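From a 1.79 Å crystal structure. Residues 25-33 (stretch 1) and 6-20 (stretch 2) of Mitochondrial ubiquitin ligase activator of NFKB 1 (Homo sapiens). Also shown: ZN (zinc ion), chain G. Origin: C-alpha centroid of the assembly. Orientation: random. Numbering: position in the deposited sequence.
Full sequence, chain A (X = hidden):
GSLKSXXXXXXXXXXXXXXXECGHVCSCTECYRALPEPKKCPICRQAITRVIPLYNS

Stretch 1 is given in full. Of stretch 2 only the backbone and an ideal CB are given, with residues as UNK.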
# COMPACT_ATOMS: atom_id res chain seq x y z
N VAL A 25 3.99 -0.17 4.57
CA VAL A 25 3.45 -1.41 4.01
C VAL A 25 2.00 -1.47 4.46
O VAL A 25 1.70 -1.91 5.57
CB VAL A 25 4.22 -2.64 4.50
CG1 VAL A 25 3.57 -3.92 3.96
CG2 VAL A 25 5.68 -2.56 4.10
N CYS A 26 1.08 -1.01 3.61
CA CYS A 26 -0.32 -0.98 4.04
C CYS A 26 -1.31 -1.48 3.00
O CYS A 26 -2.49 -1.56 3.33
CB CYS A 26 -0.74 0.45 4.44
SG CYS A 26 -0.48 1.67 3.13
N SER A 27 -0.90 -1.79 1.77
CA SER A 27 -1.88 -1.97 0.72
C SER A 27 -1.57 -3.20 -0.13
O SER A 27 -0.41 -3.60 -0.28
CB SER A 27 -1.96 -0.72 -0.18
OG SER A 27 -2.63 -0.99 -1.40
N CYS A 28 -2.62 -3.80 -0.70
CA CYS A 28 -2.45 -4.78 -1.75
C CYS A 28 -2.23 -4.07 -3.07
O CYS A 28 -2.36 -2.85 -3.18
CB CYS A 28 -3.66 -5.70 -1.84
SG CYS A 28 -5.15 -4.91 -2.51
N THR A 29 -1.90 -4.84 -4.11
CA THR A 29 -1.55 -4.23 -5.39
C THR A 29 -2.78 -3.64 -6.09
O THR A 29 -2.69 -2.58 -6.72
CB THR A 29 -0.84 -5.23 -6.30
OG1 THR A 29 0.14 -5.96 -5.55
CG2 THR A 29 -0.14 -4.49 -7.43
N GLU A 30 -3.92 -4.33 -6.00
CA GLU A 30 -5.12 -3.84 -6.68
C GLU A 30 -5.56 -2.49 -6.11
O GLU A 30 -5.95 -1.59 -6.86
CB GLU A 30 -6.25 -4.87 -6.56
CG GLU A 30 -6.43 -5.72 -7.81
CD GLU A 30 -7.61 -6.67 -7.71
OE1 GLU A 30 -8.51 -6.42 -6.88
OE2 GLU A 30 -7.63 -7.68 -8.46
N CYS A 31 -5.48 -2.33 -4.79
CA CYS A 31 -5.91 -1.08 -4.19
C CYS A 31 -4.97 0.06 -4.56
O CYS A 31 -5.42 1.20 -4.76
CB CYS A 31 -6.00 -1.25 -2.68
SG CYS A 31 -7.52 -2.09 -2.20
N TYR A 32 -3.66 -0.22 -4.66
CA TYR A 32 -2.73 0.81 -5.11
C TYR A 32 -3.12 1.32 -6.49
O TYR A 32 -3.19 2.53 -6.72
CB TYR A 32 -1.30 0.28 -5.14
CG TYR A 32 -0.45 1.22 -5.94
CD1 TYR A 32 -0.12 2.47 -5.43
CD2 TYR A 32 -0.02 0.89 -7.23
CE1 TYR A 32 0.63 3.36 -6.16
CE2 TYR A 32 0.74 1.78 -7.97
CZ TYR A 32 1.06 3.01 -7.43
OH TYR A 32 1.82 3.91 -8.15
N ARG A 33 -3.36 0.40 -7.43
CA ARG A 33 -3.76 0.80 -8.77
C ARG A 33 -5.05 1.62 -8.74
O ARG A 33 -5.21 2.57 -9.51
CB ARG A 33 -3.93 -0.43 -9.65
CG ARG A 33 -2.63 -1.00 -10.18
CD ARG A 33 -2.88 -2.04 -11.27
NE ARG A 33 -2.49 -3.37 -10.83
CZ ARG A 33 -3.35 -4.37 -10.61
NH1 ARG A 33 -4.65 -4.18 -10.81
NH2 ARG A 33 -2.90 -5.55 -10.19
N UNK A 6 -3.90 -7.39 6.87
CA UNK A 6 -4.88 -7.10 5.82
C UNK A 6 -4.64 -5.71 5.23
O UNK A 6 -4.33 -4.77 5.95
CB UNK A 6 -6.30 -7.20 6.37
N UNK A 7 -4.79 -5.60 3.90
CA UNK A 7 -4.74 -4.31 3.22
C UNK A 7 -5.68 -3.31 3.90
O UNK A 7 -6.85 -3.61 4.13
CB UNK A 7 -5.11 -4.47 1.74
N UNK A 8 -5.14 -2.14 4.25
CA UNK A 8 -5.91 -1.16 5.02
C UNK A 8 -7.00 -0.48 4.20
O UNK A 8 -7.81 0.26 4.77
CB UNK A 8 -4.97 -0.10 5.59
N UNK A 9 -7.03 -0.70 2.89
CA UNK A 9 -7.98 -0.06 2.00
C UNK A 9 -9.19 -0.96 1.72
O UNK A 9 -10.33 -0.54 1.90
CB UNK A 9 -7.29 0.32 0.69
N UNK A 10 -8.95 -2.19 1.27
CA UNK A 10 -10.06 -3.10 0.98
C UNK A 10 -10.38 -4.02 2.15
O UNK A 10 -11.52 -4.49 2.25
CB UNK A 10 -9.74 -3.94 -0.26
N UNK A 11 -9.41 -4.28 3.03
CA UNK A 11 -9.55 -5.27 4.10
C UNK A 11 -9.84 -6.68 3.57
O UNK A 11 -10.38 -7.52 4.29
CB UNK A 11 -10.67 -4.84 5.05
N UNK A 12 -9.50 -6.95 2.30
CA UNK A 12 -9.83 -8.22 1.67
C UNK A 12 -8.64 -8.97 1.11
O UNK A 12 -8.74 -10.18 0.92
CB UNK A 12 -10.84 -7.98 0.55
N UNK A 13 -7.54 -8.28 0.79
CA UNK A 13 -6.30 -8.91 0.38
C UNK A 13 -5.23 -8.59 1.40
O UNK A 13 -5.32 -7.59 2.13
CB UNK A 13 -5.88 -8.45 -1.02
N UNK A 14 -4.23 -9.46 1.48
CA UNK A 14 -3.08 -9.22 2.35
C UNK A 14 -2.25 -8.07 1.80
O UNK A 14 -2.20 -7.83 0.59
CB UNK A 14 -2.22 -10.48 2.49
N UNK A 15 -1.58 -7.36 2.72
CA UNK A 15 -0.63 -6.34 2.33
C UNK A 15 0.48 -6.94 1.48
O UNK A 15 0.99 -8.03 1.76
CB UNK A 15 -0.05 -5.65 3.57
N UNK A 16 0.87 -6.23 0.43
CA UNK A 16 1.81 -6.80 -0.52
C UNK A 16 2.74 -5.77 -1.15
O UNK A 16 3.61 -6.16 -1.92
CB UNK A 16 1.04 -7.53 -1.62
N UNK A 17 2.60 -4.49 -0.80
CA UNK A 17 3.34 -3.40 -1.42
C UNK A 17 4.11 -2.62 -0.36
O UNK A 17 3.65 -2.46 0.78
CB UNK A 17 2.40 -2.47 -2.19
N UNK A 18 5.29 -2.13 -0.74
CA UNK A 18 6.00 -1.10 0.00
C UNK A 18 5.90 0.20 -0.78
O UNK A 18 6.22 0.24 -1.98
CB UNK A 18 7.46 -1.49 0.24
N UNK A 19 5.45 1.26 -0.12
CA UNK A 19 5.33 2.57 -0.75
C UNK A 19 6.60 3.37 -0.47
O UNK A 19 7.06 3.44 0.67
CB UNK A 19 4.09 3.31 -0.24
N UNK A 20 7.16 3.97 -1.51
CA UNK A 20 8.31 4.86 -1.40
C UNK A 20 7.85 6.28 -1.70
O UNK A 20 7.08 6.50 -2.64
CB UNK A 20 9.44 4.44 -2.35
ZN ZN G . -6.58 -3.80 -0.99

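Position 6 points CA-to-CB away from stretch 1, with nothing of it within 5.5 Å of the ideal CB, so the contact sets little constraint; it is Ala6.

At position 7 the ideal CB lies 3.6 Å from Cys28 N, an amide needing an acceptor, and 3.2 Å from ZN, which Cys28 SG and Cys31 SG hold at 2.4 and 2.3 Å. That CB-to-metal distance is a normal reach for a cysteine ligand. Cys7, in the t rotamer, places SG 2.4 Å from ZN, and Cys28 N donates to Cys7 SG at 3.3 Å with an angle of 164°.

Position 8 is fixed first by its backbone: its N lies 2.9 Å from Cys26 O, a hydrogen bond at 175° available to any residue but proline. The sideways CB could carry various apolar groups. It is Val8, whose CG2 packs 3.8 Å from Cys26 CB.

Position 9 points toward stretch 1, its ideal CB 3.8 Å from Cys31 SG, beside a thiolate already bound to metal; a compact, apolar residue would suit. Val9 is deposited, its CB 3.9 Å from Cys31 CB.

Position 10 also points toward stretch 1. With the zinc lacking a fourth ligand and the ideal CB 3.2 Å from ZN, cysteine again fits. Cys10, in the p rotamer, binds ZN through SG at 2.4 Å and completes four-sulfur coordination.

Position 11 points away, with phi/psi of 59/22, a left-handed conformation that favours glycine or asparagine but does not exclude others; it is Leu11. Position 12, out of contact, tolerates many residues; it is Ser12.

Position 13 faces stretch 1 with its ideal CB 3.6 Å from Cys28 CB, so a small residue is comfortable. Ser13 makes that contact through CB. Position 14 points away and leaves the choice open; Phe14 touches through its backbone, its O lying 3.5 Å from Cys28 CB.

At position 15 the ideal CB is 4.0 Å from Val25 CG1; an apolar or partly aliphatic side chain would suit. Lys15 CG lies 3.9 Å from Cys26 C and CD 3.4 Å from Val25 O, while NZ hydrogen-bonds elsewhere in the structure.

At position 16, N donates to Ser27 O at 3.0 Å, and the ideal CB is 4.3 Å from Thr29 OG1; a small polar side chain would suit. Ser16 brings OG to 3.1 Å from Thr29 OG1.

Position 17 points toward stretch 1; the ideal CB lies 3.6 Å from Ser27 O and suits a small or medium residue. Cys17 SG, 8.4 Å from ZN, is not a ligand and lies 3.7 Å from Thr29 CA; Cys17 N bonds weakly to Ser27 O at 3.2 Å.

Position 18 points away, yet Val25 CG2 is 4.4 Å from its ideal CB, suggesting an apolar group, and strand angles (-107/128) favour beta branching. Val18 has CG2 3.8 Å from Val25 CG2.

Position 19 points toward stretch 1 without a near CB contact, so reaching Tyr32, Ser27 and Cys26 takes a large apolar or aromatic side chain, such as phenylalanine, leucine or methionine. Phe19 spans the gap: CE1 is 3.7 Å from Tyr32 CD1, CZ 3.6 Å from Ser27 CB.

Position 20 is out of reach, so stretch 1 leaves the choice open; it is Leu20.

Stretch 2 6-20: ACVVCLSSFKSCVFL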
# COMPACT_ATOMS: atom_id res chain seq x y z
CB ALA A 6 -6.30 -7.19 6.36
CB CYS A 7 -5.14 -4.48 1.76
SG CYS A 7 -5.37 -2.93 0.86
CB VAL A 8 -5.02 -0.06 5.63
CG1 VAL A 8 -3.87 -0.66 6.41
CG2 VAL A 8 -4.55 0.91 4.55
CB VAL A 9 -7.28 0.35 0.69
CG1 VAL A 9 -8.24 1.11 -0.23
CG2 VAL A 9 -6.03 1.18 1.00
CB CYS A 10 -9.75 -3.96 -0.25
SG CYS A 10 -8.36 -5.13 -0.10
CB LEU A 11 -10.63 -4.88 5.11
CG LEU A 11 -10.28 -3.85 6.17
CD1 LEU A 11 -11.53 -3.55 6.98
CD2 LEU A 11 -9.15 -4.33 7.07
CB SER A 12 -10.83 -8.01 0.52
OG SER A 12 -12.05 -7.58 1.06
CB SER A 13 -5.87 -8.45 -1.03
OG SER A 13 -6.82 -8.84 -2.02
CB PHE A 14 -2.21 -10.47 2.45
CG PHE A 14 -2.92 -11.66 3.04
CD1 PHE A 14 -3.61 -11.56 4.24
CD2 PHE A 14 -2.87 -12.89 2.41
CE1 PHE A 14 -4.25 -12.66 4.80
CE2 PHE A 14 -3.50 -14.01 2.96
CZ PHE A 14 -4.19 -13.88 4.16
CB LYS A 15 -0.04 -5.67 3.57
CG LYS A 15 -1.08 -5.08 4.53
CD LYS A 15 -0.41 -4.59 5.81
CE LYS A 15 -1.42 -3.97 6.77
NZ LYS A 15 -0.77 -3.30 7.93
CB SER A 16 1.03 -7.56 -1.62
OG SER A 16 0.48 -6.68 -2.59
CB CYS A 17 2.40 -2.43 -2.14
SG CYS A 17 1.42 -3.14 -3.46
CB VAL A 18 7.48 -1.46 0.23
CG1 VAL A 18 8.14 -0.41 1.14
CG2 VAL A 18 7.61 -2.86 0.83
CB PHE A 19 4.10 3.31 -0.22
CG PHE A 19 2.79 2.75 -0.71
CD1 PHE A 19 2.72 1.98 -1.86
CD2 PHE A 19 1.62 2.98 -0.01
CE1 PHE A 19 1.52 1.46 -2.31
CE2 PHE A 19 0.41 2.46 -0.45
CZ PHE A 19 0.36 1.70 -1.60
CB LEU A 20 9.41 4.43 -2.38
CG LEU A 20 9.96 3.02 -2.15
CD1 LEU A 20 11.24 2.81 -2.95
CD2 LEU A 20 10.21 2.80 -0.67
O HOH W 1 1.74 -0.58 0.85
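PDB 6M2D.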